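Local coordinates for protein probable polyketide synthase 1 (Dictyostelium discoideum, PDB 2H84) that probably acts as a hybrid type I/type III polyketide synthase, makes acylpyrones in vitro, and is represented by its C-terminal type III domain, at residues 156-161 against 362-367; 233-238 against 269-274; 296-301 against 357-362; 304-309 against 321-326. All coordinates share one frame; numbering follows the deposited sequence.

Contact 1 (156-161 against 362-367)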
loop_
_atom_site.group_PDB
_atom_site.type_symbol
_atom_site.label_atom_id
_atom_site.label_comp_id
_atom_site.label_asym_id
_atom_site.label_seq_id
_atom_site.Cartn_x
_atom_site.Cartn_y
_atom_site.Cartn_z
ATOM N N GLY A 156 -7.843 -2.820 3.584
ATOM C CA GLY A 156 -8.911 -3.092 4.523
ATOM C C GLY A 156 -8.696 -4.251 5.469
ATOM O O GLY A 156 -7.574 -4.709 5.662
ATOM N N CYS A 157 -9.796 -4.730 6.045
ATOM C CA CYS A 157 -9.768 -5.819 7.004
ATOM C C CYS A 157 -9.070 -7.066 6.512
ATOM O O CYS A 157 -8.509 -7.808 7.315
ATOM C CB CYS A 157 -11.192 -6.169 7.445
ATOM S SG CYS A 157 -12.102 -4.781 8.145
ATOM N N LEU A 158 -9.075 -7.311 5.207
ATOM C CA LEU A 158 -8.428 -8.517 4.703
ATOM C C LEU A 158 -6.906 -8.411 4.565
ATOM O O LEU A 158 -6.220 -9.410 4.320
ATOM C CB LEU A 158 -9.060 -8.935 3.371
ATOM C CG LEU A 158 -9.024 -7.971 2.188
ATOM C CD1 LEU A 158 -7.632 -7.921 1.607
ATOM C CD2 LEU A 158 -9.988 -8.451 1.118
ATOM N N ALA A 159 -6.379 -7.202 4.740
ATOM C CA ALA A 159 -4.942 -6.983 4.629
ATOM C C ALA A 159 -4.151 -7.983 5.474
ATOM O O ALA A 159 -2.962 -8.197 5.243
ATOM C CB ALA A 159 -4.599 -5.570 5.042
ATOM N N GLY A 160 -4.801 -8.593 6.455
ATOM C CA GLY A 160 -4.098 -9.567 7.266
ATOM C C GLY A 160 -3.505 -10.667 6.401
ATOM O O GLY A 160 -2.298 -10.904 6.409
ATOM N N LEU A 161 -4.360 -11.343 5.646
ATOM C CA LEU A 161 -3.910 -12.410 4.775
ATOM C C LEU A 161 -3.261 -11.893 3.489
ATOM O O LEU A 161 -2.494 -12.613 2.843
ATOM C CB LEU A 161 -5.081 -13.341 4.457
ATOM C CG LEU A 161 -5.212 -14.520 5.425
ATOM C CD1 LEU A 161 -4.548 -14.208 6.753
ATOM C CD2 LEU A 161 -6.682 -14.849 5.600
ATOM N N GLY A 362 -14.393 -4.587 -1.481
ATOM C CA GLY A 362 -14.293 -5.103 -2.693
ATOM C C GLY A 362 -15.654 -5.573 -3.214
ATOM O O GLY A 362 -16.043 -4.930 -4.280
ATOM N N LEU A 363 -16.325 -6.617 -2.753
ATOM C CA LEU A 363 -15.791 -7.382 -1.765
ATOM C C LEU A 363 -14.670 -8.348 -2.149
ATOM O O LEU A 363 -14.452 -8.717 -3.342
ATOM C CB LEU A 363 -16.949 -8.138 -1.176
ATOM C CG LEU A 363 -18.037 -7.256 -0.575
ATOM C CD1 LEU A 363 -19.433 -7.882 -0.498
ATOM C CD2 LEU A 363 -17.537 -6.928 0.810
ATOM N N ALA A 364 -13.989 -8.935 -1.171
ATOM C CA ALA A 364 -12.908 -9.911 -1.443
ATOM C C ALA A 364 -12.620 -10.881 -0.344
ATOM O O ALA A 364 -12.730 -10.544 0.805
ATOM C CB ALA A 364 -11.645 -9.130 -1.900
ATOM N N PHE A 365 -12.248 -12.092 -0.730
ATOM C CA PHE A 365 -11.932 -13.093 0.276
ATOM C C PHE A 365 -10.454 -13.343 0.186
ATOM O O PHE A 365 -9.872 -13.257 -0.893
ATOM C CB PHE A 365 -12.660 -14.426 0.026
ATOM C CG PHE A 365 -14.165 -14.349 0.144
ATOM C CD1 PHE A 365 -14.945 -15.466 -0.162
ATOM C CD2 PHE A 365 -14.805 -13.178 0.558
ATOM C CE1 PHE A 365 -16.340 -15.428 -0.057
ATOM C CE2 PHE A 365 -16.204 -13.125 0.666
ATOM C CZ PHE A 365 -16.973 -14.256 0.355
ATOM N N GLU A 366 -9.845 -13.609 1.334
ATOM C CA GLU A 366 -8.436 -13.954 1.404
ATOM C C GLU A 366 -8.451 -15.285 2.131
ATOM O O GLU A 366 -9.215 -15.461 3.068
ATOM C CB GLU A 366 -7.640 -12.924 2.217
ATOM C CG GLU A 366 -7.310 -11.621 1.512
ATOM C CD GLU A 366 -6.258 -11.767 0.414
ATOM O OE1 GLU A 366 -5.485 -12.754 0.422
ATOM O OE2 GLU A 366 -6.205 -10.879 -0.465
ATOM N N GLY A 367 -7.635 -16.229 1.691
ATOM C CA GLY A 367 -7.602 -17.509 2.364
ATOM C C GLY A 367 -6.180 -18.028 2.389
ATOM O O GLY A 367 -5.313 -17.557 1.647
HETATM O O HOH W 1 -2.792 -15.830 3.080
#

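Contact 2 (233-238 against 269-274)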
loop_
_atom_site.group_PDB
_atom_site.type_symbol
_atom_site.label_atom_id
_atom_site.label_comp_id
_atom_site.label_asym_id
_atom_site.label_seq_id
_atom_site.Cartn_x
_atom_site.Cartn_y
_atom_site.Cartn_z
ATOM N N ILE A 233 -4.851 -18.087 -1.379
ATOM C CA ILE A 233 -5.529 -17.501 -2.538
ATOM C C ILE A 233 -6.389 -16.308 -2.156
ATOM O O ILE A 233 -6.458 -15.936 -0.985
ATOM C CB ILE A 233 -6.482 -18.526 -3.203
ATOM C CG1 ILE A 233 -7.477 -19.042 -2.150
ATOM C CG2 ILE A 233 -5.691 -19.686 -3.806
ATOM C CD1 ILE A 233 -8.576 -19.914 -2.694
ATOM N N ASN A 234 -7.032 -15.707 -3.157
ATOM C CA ASN A 234 -7.944 -14.591 -2.920
ATOM C C ASN A 234 -8.997 -14.550 -4.011
ATOM O O ASN A 234 -8.769 -15.006 -5.132
ATOM C CB ASN A 234 -7.210 -13.232 -2.807
ATOM C CG ASN A 234 -6.623 -12.739 -4.123
ATOM O OD1 ASN A 234 -6.061 -11.651 -4.178
ATOM N ND2 ASN A 234 -6.744 -13.532 -5.180
ATOM N N ARG A 235 -10.166 -14.020 -3.679
ATOM C CA ARG A 235 -11.256 -13.954 -4.644
ATOM C C ARG A 235 -11.886 -12.571 -4.630
ATOM O O ARG A 235 -11.941 -11.916 -3.586
ATOM C CB ARG A 235 -12.328 -15.001 -4.296
ATOM C CG ARG A 235 -13.475 -15.134 -5.305
ATOM C CD ARG A 235 -13.364 -16.434 -6.084
ATOM N NE ARG A 235 -13.743 -17.590 -5.282
ATOM C CZ ARG A 235 -13.394 -18.843 -5.555
ATOM N NH1 ARG A 235 -12.641 -19.120 -6.611
ATOM N NH2 ARG A 235 -13.821 -19.828 -4.783
ATOM N N SER A 236 -12.360 -12.129 -5.790
ATOM C CA SER A 236 -13.018 -10.838 -5.885
ATOM C C SER A 236 -14.450 -11.074 -6.352
ATOM O O SER A 236 -14.711 -12.000 -7.127
ATOM C CB SER A 236 -12.296 -9.929 -6.874
ATOM O OG SER A 236 -12.458 -10.386 -8.198
ATOM N N PHE A 237 -15.379 -10.256 -5.866
ATOM C CA PHE A 237 -16.778 -10.392 -6.257
ATOM C C PHE A 237 -17.317 -9.117 -6.913
ATOM O O PHE A 237 -17.386 -8.050 -6.295
ATOM C CB PHE A 237 -17.653 -10.757 -5.050
ATOM C CG PHE A 237 -17.238 -12.031 -4.359
ATOM C CD1 PHE A 237 -16.251 -12.012 -3.375
ATOM C CD2 PHE A 237 -17.828 -13.253 -4.702
ATOM C CE1 PHE A 237 -15.844 -13.188 -2.759
ATOM C CE2 PHE A 237 -17.430 -14.428 -4.096
ATOM C CZ PHE A 237 -16.443 -14.399 -3.118
ATOM N N PRO A 238 -17.704 -9.215 -8.188
ATOM C CA PRO A 238 -18.238 -8.074 -8.937
ATOM C C PRO A 238 -19.522 -7.499 -8.358
ATOM O O PRO A 238 -20.224 -8.165 -7.605
ATOM C CB PRO A 238 -18.456 -8.650 -10.329
ATOM C CG PRO A 238 -17.391 -9.675 -10.428
ATOM C CD PRO A 238 -17.458 -10.351 -9.087
ATOM N N ILE A 269 -18.593 -18.547 0.833
ATOM C CA ILE A 269 -17.496 -19.150 1.558
ATOM C C ILE A 269 -17.137 -20.584 1.153
ATOM O O ILE A 269 -15.962 -20.900 0.964
ATOM C CB ILE A 269 -17.764 -19.069 3.087
ATOM C CG1 ILE A 269 -16.448 -18.982 3.865
ATOM C CG2 ILE A 269 -18.495 -20.320 3.591
ATOM C CD1 ILE A 269 -15.318 -18.274 3.120
ATOM N N GLU A 270 -18.133 -21.452 1.001
ATOM C CA GLU A 270 -17.864 -22.845 0.658
ATOM C C GLU A 270 -17.137 -23.024 -0.657
ATOM O O GLU A 270 -16.120 -23.694 -0.713
ATOM C CB GLU A 270 -19.151 -23.658 0.615
ATOM C CG GLU A 270 -18.897 -25.153 0.425
ATOM C CD GLU A 270 -20.179 -25.937 0.292
ATOM O OE1 GLU A 270 -20.326 -26.973 0.989
ATOM O OE2 GLU A 270 -21.039 -25.510 -0.514
ATOM N N ALA A 271 -17.669 -22.443 -1.719
ATOM C CA ALA A 271 -17.037 -22.559 -3.022
ATOM C C ALA A 271 -15.600 -22.075 -2.943
ATOM O O ALA A 271 -14.708 -22.642 -3.577
ATOM C CB ALA A 271 -17.791 -21.747 -4.036
ATOM N N PHE A 272 -15.389 -21.017 -2.163
ATOM C CA PHE A 272 -14.064 -20.442 -1.976
ATOM C C PHE A 272 -13.140 -21.411 -1.236
ATOM O O PHE A 272 -12.028 -21.676 -1.697
ATOM C CB PHE A 272 -14.170 -19.120 -1.209
ATOM C CG PHE A 272 -12.852 -18.428 -1.021
ATOM C CD1 PHE A 272 -12.226 -18.426 0.216
ATOM C CD2 PHE A 272 -12.249 -17.754 -2.081
ATOM C CE1 PHE A 272 -11.010 -17.782 0.392
ATOM C CE2 PHE A 272 -11.032 -17.108 -1.915
ATOM C CZ PHE A 272 -10.418 -17.112 -0.675
ATOM N N VAL A 273 -13.601 -21.941 -0.101
ATOM C CA VAL A 273 -12.810 -22.887 0.681
ATOM C C VAL A 273 -12.497 -24.116 -0.155
ATOM O O VAL A 273 -11.525 -24.821 0.111
ATOM C CB VAL A 273 -13.549 -23.363 1.936
ATOM C CG1 VAL A 273 -12.632 -24.258 2.743
ATOM C CG2 VAL A 273 -14.009 -22.174 2.767
ATOM N N ASP A 274 -13.333 -24.374 -1.158
ATOM C CA ASP A 274 -13.126 -25.507 -2.046
ATOM C C ASP A 274 -11.973 -25.219 -2.989
ATOM O O ASP A 274 -11.148 -26.091 -3.246
ATOM C CB ASP A 274 -14.386 -25.814 -2.861
ATOM C CG ASP A 274 -15.369 -26.684 -2.105
ATOM O OD1 ASP A 274 -15.000 -27.203 -1.031
ATOM O OD2 ASP A 274 -16.503 -26.862 -2.584
#

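Contact 3 (296-301 against 357-362)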
loop_
_atom_site.group_PDB
_atom_site.type_symbol
_atom_site.label_atom_id
_atom_site.label_comp_id
_atom_site.label_asym_id
_atom_site.label_seq_id
_atom_site.Cartn_x
_atom_site.Cartn_y
_atom_site.Cartn_z
ATOM N N LEU A 296 -8.839 -20.506 11.542
ATOM C CA LEU A 296 -8.250 -19.251 12.014
ATOM C C LEU A 296 -8.859 -18.153 11.155
ATOM O O LEU A 296 -8.286 -17.730 10.150
ATOM C CB LEU A 296 -6.729 -19.298 11.851
ATOM C CG LEU A 296 -6.113 -20.584 12.416
ATOM C CD1 LEU A 296 -4.607 -20.559 12.243
ATOM C CD2 LEU A 296 -6.500 -20.745 13.886
ATOM N N ILE A 297 -10.038 -17.708 11.568
ATOM C CA ILE A 297 -10.785 -16.695 10.848
ATOM C C ILE A 297 -10.647 -15.294 11.410
ATOM O O ILE A 297 -10.618 -15.092 12.624
ATOM C CB ILE A 297 -12.285 -17.046 10.835
ATOM C CG1 ILE A 297 -12.477 -18.496 10.380
ATOM C CG2 ILE A 297 -13.043 -16.083 9.912
ATOM C CD1 ILE A 297 -13.921 -18.963 10.419
ATOM N N HIS A 298 -10.563 -14.329 10.500
ATOM C CA HIS A 298 -10.485 -12.917 10.848
ATOM C C HIS A 298 -11.718 -12.621 11.697
ATOM O O HIS A 298 -12.846 -12.828 11.253
ATOM C CB HIS A 298 -10.515 -12.073 9.570
ATOM C CG HIS A 298 -10.985 -10.672 9.786
ATOM N ND1 HIS A 298 -10.310 -9.782 10.590
ATOM C CD2 HIS A 298 -12.075 -10.015 9.322
ATOM C CE1 HIS A 298 -10.967 -8.636 10.614
ATOM N NE2 HIS A 298 -12.041 -8.751 9.853
ATOM N N THR A 299 -11.506 -12.157 12.919
ATOM C CA THR A 299 -12.615 -11.861 13.815
ATOM C C THR A 299 -13.418 -10.608 13.445
ATOM O O THR A 299 -13.447 -9.627 14.193
ATOM C CB THR A 299 -12.118 -11.710 15.257
ATOM O OG1 THR A 299 -11.127 -10.681 15.324
ATOM C CG2 THR A 299 -11.485 -12.992 15.709
ATOM N N GLY A 300 -14.087 -10.652 12.298
ATOM C CA GLY A 300 -14.861 -9.507 11.844
ATOM C C GLY A 300 -16.122 -9.167 12.624
ATOM O O GLY A 300 -16.467 -7.984 12.771
ATOM N N GLY A 301 -16.820 -10.197 13.103
ATOM C CA GLY A 301 -18.048 -9.987 13.853
ATOM C C GLY A 301 -18.731 -11.309 14.126
ATOM O O GLY A 301 -18.406 -12.289 13.472
ATOM N N LEU A 357 -9.196 -17.572 6.944
ATOM C CA LEU A 357 -10.046 -16.792 6.067
ATOM C C LEU A 357 -10.081 -15.329 6.503
ATOM O O LEU A 357 -9.880 -15.007 7.676
ATOM C CB LEU A 357 -11.454 -17.388 6.066
ATOM C CG LEU A 357 -11.540 -18.830 5.560
ATOM C CD1 LEU A 357 -12.949 -19.365 5.782
ATOM C CD2 LEU A 357 -11.181 -18.886 4.080
ATOM N N ALA A 358 -10.315 -14.449 5.539
ATOM C CA ALA A 358 -10.403 -13.031 5.796
ATOM C C ALA A 358 -11.168 -12.435 4.632
ATOM O O ALA A 358 -11.093 -12.926 3.511
ATOM C CB ALA A 358 -9.021 -12.410 5.911
ATOM N N PHE A 359 -11.895 -11.358 4.901
ATOM C CA PHE A 359 -12.694 -10.711 3.863
ATOM C C PHE A 359 -12.665 -9.237 4.116
ATOM O O PHE A 359 -12.547 -8.787 5.265
ATOM C CB PHE A 359 -14.144 -11.202 3.925
ATOM C CG PHE A 359 -14.389 -12.208 5.009
ATOM C CD1 PHE A 359 -14.195 -13.583 4.755
ATOM C CD2 PHE A 359 -14.579 -11.780 6.339
ATOM C CE1 PHE A 359 -14.291 -14.515 5.783
ATOM C CE2 PHE A 359 -14.673 -12.692 7.374
ATOM C CZ PHE A 359 -14.487 -14.064 7.116
ATOM N N GLY A 360 -12.827 -8.473 3.040
ATOM C CA GLY A 360 -12.833 -7.025 3.170
ATOM C C GLY A 360 -13.377 -6.309 1.969
ATOM O O GLY A 360 -14.026 -6.897 1.120
ATOM N N PRO A 361 -13.158 -4.991 1.927
ATOM C CA PRO A 361 -13.623 -4.156 0.813
ATOM C C PRO A 361 -13.421 -4.757 -0.612
ATOM O O PRO A 361 -12.323 -5.332 -0.844
ATOM C CB PRO A 361 -12.835 -2.895 1.040
ATOM C CG PRO A 361 -13.150 -2.726 2.580
ATOM C CD PRO A 361 -12.984 -4.152 3.151
ATOM N N GLY A 362 -14.393 -4.587 -1.481
ATOM C CA GLY A 362 -14.293 -5.103 -2.693
ATOM C C GLY A 362 -15.654 -5.573 -3.214
ATOM O O GLY A 362 -16.043 -4.930 -4.280
#

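Contact 4 (304-309 against 321-326)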
loop_
_atom_site.group_PDB
_atom_site.type_symbol
_atom_site.label_atom_id
_atom_site.label_comp_id
_atom_site.label_asym_id
_atom_site.label_seq_id
_atom_site.Cartn_x
_atom_site.Cartn_y
_atom_site.Cartn_z
ATOM N N ILE A 304 -20.870 -12.708 11.087
ATOM C CA ILE A 304 -19.999 -13.264 10.058
ATOM C C ILE A 304 -19.435 -14.642 10.447
ATOM O O ILE A 304 -19.491 -15.592 9.658
ATOM C CB ILE A 304 -18.823 -12.307 9.769
ATOM C CG1 ILE A 304 -19.337 -10.991 9.190
ATOM C CG2 ILE A 304 -17.870 -12.928 8.780
ATOM C CD1 ILE A 304 -19.819 -11.113 7.782
ATOM N N LEU A 305 -18.889 -14.745 11.658
ATOM C CA LEU A 305 -18.310 -15.996 12.149
ATOM C C LEU A 305 -19.312 -17.159 12.171
ATOM O O LEU A 305 -19.012 -18.274 11.741
ATOM C CB LEU A 305 -17.737 -15.787 13.550
ATOM C CG LEU A 305 -16.576 -14.821 13.682
ATOM C CD1 LEU A 305 -16.082 -14.823 15.140
ATOM C CD2 LEU A 305 -15.465 -15.241 12.737
ATOM N N MET A 306 -20.510 -16.892 12.669
ATOM C CA MET A 306 -21.529 -17.920 12.729
ATOM C C MET A 306 -22.008 -18.354 11.348
ATOM O O MET A 306 -22.240 -19.529 11.119
ATOM C CB MET A 306 -22.709 -17.425 13.554
ATOM C CG MET A 306 -22.286 -16.858 14.891
ATOM S SD MET A 306 -23.559 -16.965 16.193
ATOM C CE MET A 306 -24.160 -15.287 16.226
ATOM N N ASN A 307 -22.158 -17.403 10.429
ATOM C CA ASN A 307 -22.623 -17.740 9.085
ATOM C C ASN A 307 -21.623 -18.677 8.433
ATOM O O ASN A 307 -22.013 -19.638 7.781
ATOM C CB ASN A 307 -22.796 -16.495 8.219
ATOM C CG ASN A 307 -23.940 -15.657 8.678
ATOM O OD1 ASN A 307 -24.698 -15.123 7.930
ATOM N ND2 ASN A 307 -24.059 -15.551 9.946
ATOM N N ILE A 308 -20.332 -18.403 8.622
ATOM C CA ILE A 308 -19.286 -19.234 8.041
ATOM C C ILE A 308 -19.342 -20.609 8.679
ATOM O O ILE A 308 -19.244 -21.618 7.977
ATOM C CB ILE A 308 -17.896 -18.622 8.227
ATOM C CG1 ILE A 308 -17.741 -17.420 7.292
ATOM C CG2 ILE A 308 -16.821 -19.660 7.947
ATOM C CD1 ILE A 308 -16.677 -16.430 7.725
ATOM N N GLU A 309 -19.498 -20.666 10.001
ATOM C CA GLU A 309 -19.601 -21.970 10.685
ATOM C C GLU A 309 -20.764 -22.863 10.200
ATOM O O GLU A 309 -20.646 -24.091 10.129
ATOM C CB GLU A 309 -19.733 -21.788 12.201
ATOM C CG GLU A 309 -18.415 -21.585 12.922
ATOM C CD GLU A 309 -18.595 -21.256 14.407
ATOM O OE1 GLU A 309 -19.471 -20.508 14.780
ATOM O OE2 GLU A 309 -17.885 -21.712 15.283
ATOM N N ASN A 321 -10.253 -21.090 18.876
ATOM C CA ASN A 321 -9.168 -20.113 18.953
ATOM C C ASN A 321 -9.540 -18.730 18.434
ATOM O O ASN A 321 -9.201 -17.717 19.048
ATOM C CB ASN A 321 -7.928 -20.632 18.218
ATOM C CG ASN A 321 -7.190 -21.697 19.011
ATOM O OD1 ASN A 321 -6.892 -21.500 20.188
ATOM N ND2 ASN A 321 -6.890 -22.823 18.373
ATOM N N THR A 322 -10.231 -18.677 17.306
ATOM C CA THR A 322 -10.632 -17.395 16.748
ATOM C C THR A 322 -11.713 -16.728 17.609
ATOM O O THR A 322 -11.780 -15.499 17.688
ATOM C CB THR A 322 -11.172 -17.548 15.318
ATOM O OG1 THR A 322 -12.226 -18.508 15.301
ATOM C CG2 THR A 322 -10.112 -18.072 14.406
ATOM N N TRP A 323 -12.565 -17.520 18.258
ATOM C CA TRP A 323 -13.603 -16.932 19.104
ATOM C C TRP A 323 -12.993 -16.401 20.392
ATOM O O TRP A 323 -13.578 -15.541 21.034
ATOM C CB TRP A 323 -14.700 -17.948 19.432
ATOM C CG TRP A 323 -15.764 -18.101 18.385
ATOM C CD1 TRP A 323 -15.828 -19.059 17.407
ATOM C CD2 TRP A 323 -16.888 -17.237 18.168
ATOM N NE1 TRP A 323 -16.915 -18.839 16.591
ATOM C CE2 TRP A 323 -17.578 -17.723 17.034
ATOM C CE3 TRP A 323 -17.372 -16.093 18.816
ATOM C CZ2 TRP A 323 -18.731 -17.100 16.540
ATOM C CZ3 TRP A 323 -18.517 -15.479 18.322
ATOM C CH2 TRP A 323 -19.179 -15.978 17.194
ATOM N N ASP A 324 -11.838 -16.929 20.792
ATOM C CA ASP A 324 -11.189 -16.435 22.000
ATOM C C ASP A 324 -10.705 -15.030 21.661
ATOM O O ASP A 324 -10.921 -14.086 22.425
ATOM C CB ASP A 324 -9.990 -17.306 22.380
ATOM C CG ASP A 324 -10.390 -18.685 22.872
ATOM O OD1 ASP A 324 -11.450 -18.811 23.528
ATOM O OD2 ASP A 324 -9.625 -19.640 22.617
ATOM N N VAL A 325 -10.058 -14.908 20.501
ATOM C CA VAL A 325 -9.543 -13.629 20.026
ATOM C C VAL A 325 -10.672 -12.618 19.872
ATOM O O VAL A 325 -10.571 -11.488 20.346
ATOM C CB VAL A 325 -8.860 -13.778 18.669
ATOM C CG1 VAL A 325 -8.412 -12.425 18.162
ATOM C CG2 VAL A 325 -7.689 -14.720 18.789
ATOM N N TYR A 326 -11.754 -13.024 19.213
ATOM C CA TYR A 326 -12.881 -12.125 19.015
ATOM C C TYR A 326 -13.510 -11.675 20.332
ATOM O O TYR A 326 -13.860 -10.505 20.479
ATOM C CB TYR A 326 -13.937 -12.777 18.105
ATOM C CG TYR A 326 -15.195 -11.943 17.914
ATOM C CD1 TYR A 326 -16.373 -12.255 18.600
ATOM C CD2 TYR A 326 -15.194 -10.817 17.079
ATOM C CE1 TYR A 326 -17.523 -11.468 18.467
ATOM C CE2 TYR A 326 -16.339 -10.016 16.935
ATOM C CZ TYR A 326 -17.503 -10.347 17.634
ATOM O OH TYR A 326 -18.630 -9.564 17.503
#

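Contact 1 (156-161 against 362-367)
L158 and E366 meet side chain across side chain at about a right angle. CB and CD1 of L158 lie against the methylene of E366, with L158 CB 3.7 Å from E366 CG. The other branch reaches A364, two residues earlier on the same side of the strand, L158 CD2 standing 3.5 Å from A364 CB. CG of L158 sits between the backbone N and the carbonyl carbon (chi1 60°), which brings it to 4.1 Å from E366 CG. Three residues on, L161 CB rests 3.4 Å from E366 CB, and L161 CD2 lies against the strand backbone, 3.6 Å from E366 O. The aliphatic half of the glutamate is thus packed against two leucines. An alanine in place of L158 would probably leave A364 CB without the CD2 methyl that rests on it and open a gap beside E366 CG. The buried carboxylate is bound beyond the two segments: OE2 makes a salt bridge to R165, which probably helps keep it ionised, and a weak hydrogen bond to S162. C157, the predicted active-site residue, directly precedes L158, as expected of the thiolase fold, where the nucleophilic cysteine sits at the start of a buried helix. R149 of the second subunit packs on L158, A364 and E366. Helix 159-171 lies on one face of the mixed sheet. L161 extends the packing to S356 and A358 of strand 353-360, while F365, on the other face of strand 364-372, turns to I265 of helix 261-280.

Contact 2 (233-238 against 269-274)
F272 holds CG anti to its backbone N (chi1 -178°), while I233 keeps CG1 between its own N and carbonyl carbon; with these torsions the two side chains reach toward each other tip to tip. This is helix-on-sheet packing in the C-terminal half of the thiolase fold: the segments of strand 227-236 and helix 261-280 run at 144°, with axes 9.8 Å apart. I233 CD1 forms a CH-pi contact over a face of the F272 ring, 4.2 Å from its centroid. R235 and F272 slide past each other in opposite directions, and R235 CB approaches F272 CE2 to 3.4 Å. The arginine chain bends at chi2 and chi3, and the guanidinium stands 80° to the phenyl plane. The charge there has partners outside the pair: NH2 bonds to T275, one helical turn on from A271, and NH1 makes a salt bridge to D146 of the second subunit. N234 points away from the helix, and its OD1 accepts from R149 N of that subunit. F365 meets F272 edge-to-face. At the rim of the phenyl ring, R235 NE lies in the ring plane, 3.5 Å from F272 CD2.

Contact 3 (296-301 against 357-362)
H298 and L357 are joined through the backbone: H298 N donates to L357 O at 3.0 Å, with an N-H...O angle of 161° and the donor tilted 23° from the carbonyl plane. The return bond is weak, L357 N to L296 O at 3.3 Å. L296 O also accepts from S356 OG. Strand 294-297 thereby runs parallel to strand 353-360 at an end of the mixed sheet.

Apolar contacts extend from this backbone pairing. I297 CG2, anti to its backbone N, lies 3.7 Å from F359 CZ, the two side chains meeting at a slant, and also faces L357 CB more loosely. H298 CB sits against A358, its CB 4.0 Å from A358 CB. In the thiolase fold this region carries the active-site histidine of the chalcone synthase family. The arrangement here is consistent with that: the H298 side chain is about 4 Å from that of C157, the predicted active-site residue, and touches N331. A bound hexaethylene glycol, probably from the crystallisation liquor, lies equally near.

The imidazole is placed by its own torsion and by its neighbours. CG of H298 stands anti to the backbone N (chi1 157°), and the ring presents an edge to F359, with H298 CD2 4.2 Å from F359 CE2. Over one face lies G300 N, 3.6 Å above the plane and offset toward the rim. The same N-H bonds back to H298 O across an inverse gamma turn centred on T299. G301 then occupies the N-cap position of helix 302-311.

Contact 4 (304-309 against 321-326)
L305 and W323 carry the packing of two antiparallel helices, 302-311 and 320-329, in the C-terminal half of the thiolase fold. The short segments run at 169° with axes 12.1 Å apart, and the L305 and W323 side chains meet between them. They reach toward each other tip to tip: L305 CD1 stands over the centre of the six-membered ring of W323, 3.7 Å from its centroid and 8° off the normal, a CH-pi contact. L305 CB adds a touch on W323 CZ2 at 3.4 Å. M306 crosses the indole at about a right angle and comes in at its edge, M306 CG lying 3.9 Å from W323 CZ2. The polar end of the indole meets E309, where W323 NE1 donates a weak hydrogen bond to E309 OE2 at 3.3 Å; the carboxylate is turned 31° from the ring plane. The firmer partner of that oxygen is T319 OG1, just ahead of the second helix. An alanine at W323 would probably open a gap between the helices, with L305 CD1 losing the ring beneath it. Q59 also packs on M306 and W323, while I304 and I308 turn to F359 of the sheet and I265 of helix 261-280. The Y326 hydroxyl bonds to S58 O, and at the other end of that side chain Y326 CG lies 4.1 Å from L305 CD1.

In the fold
From the N terminus, 156-161 comes first and pairs last: its partner 362-367 lies near the end of the chain, so contact 1 encloses the other three. Within that loop, contact 2 opens and closes first, joining strand 227-236 to helix 261-280. Contact 3 follows in series, opening at 296-301 and closing at 357-362, with contact 4 nested inside it; none cross. Contacts 1 and 3 share G362, where strand 353-360 gives way to 364-372. Contacts 1, 2 and 3 reach the same mixed sheet: contact 1 sets the buried helix on one face, and contact 2 sets helix 261-280 on the other. Contact 4 joins two helices, with I308 touching I269 of contact 2 and T322 packing on I297 of contact 3.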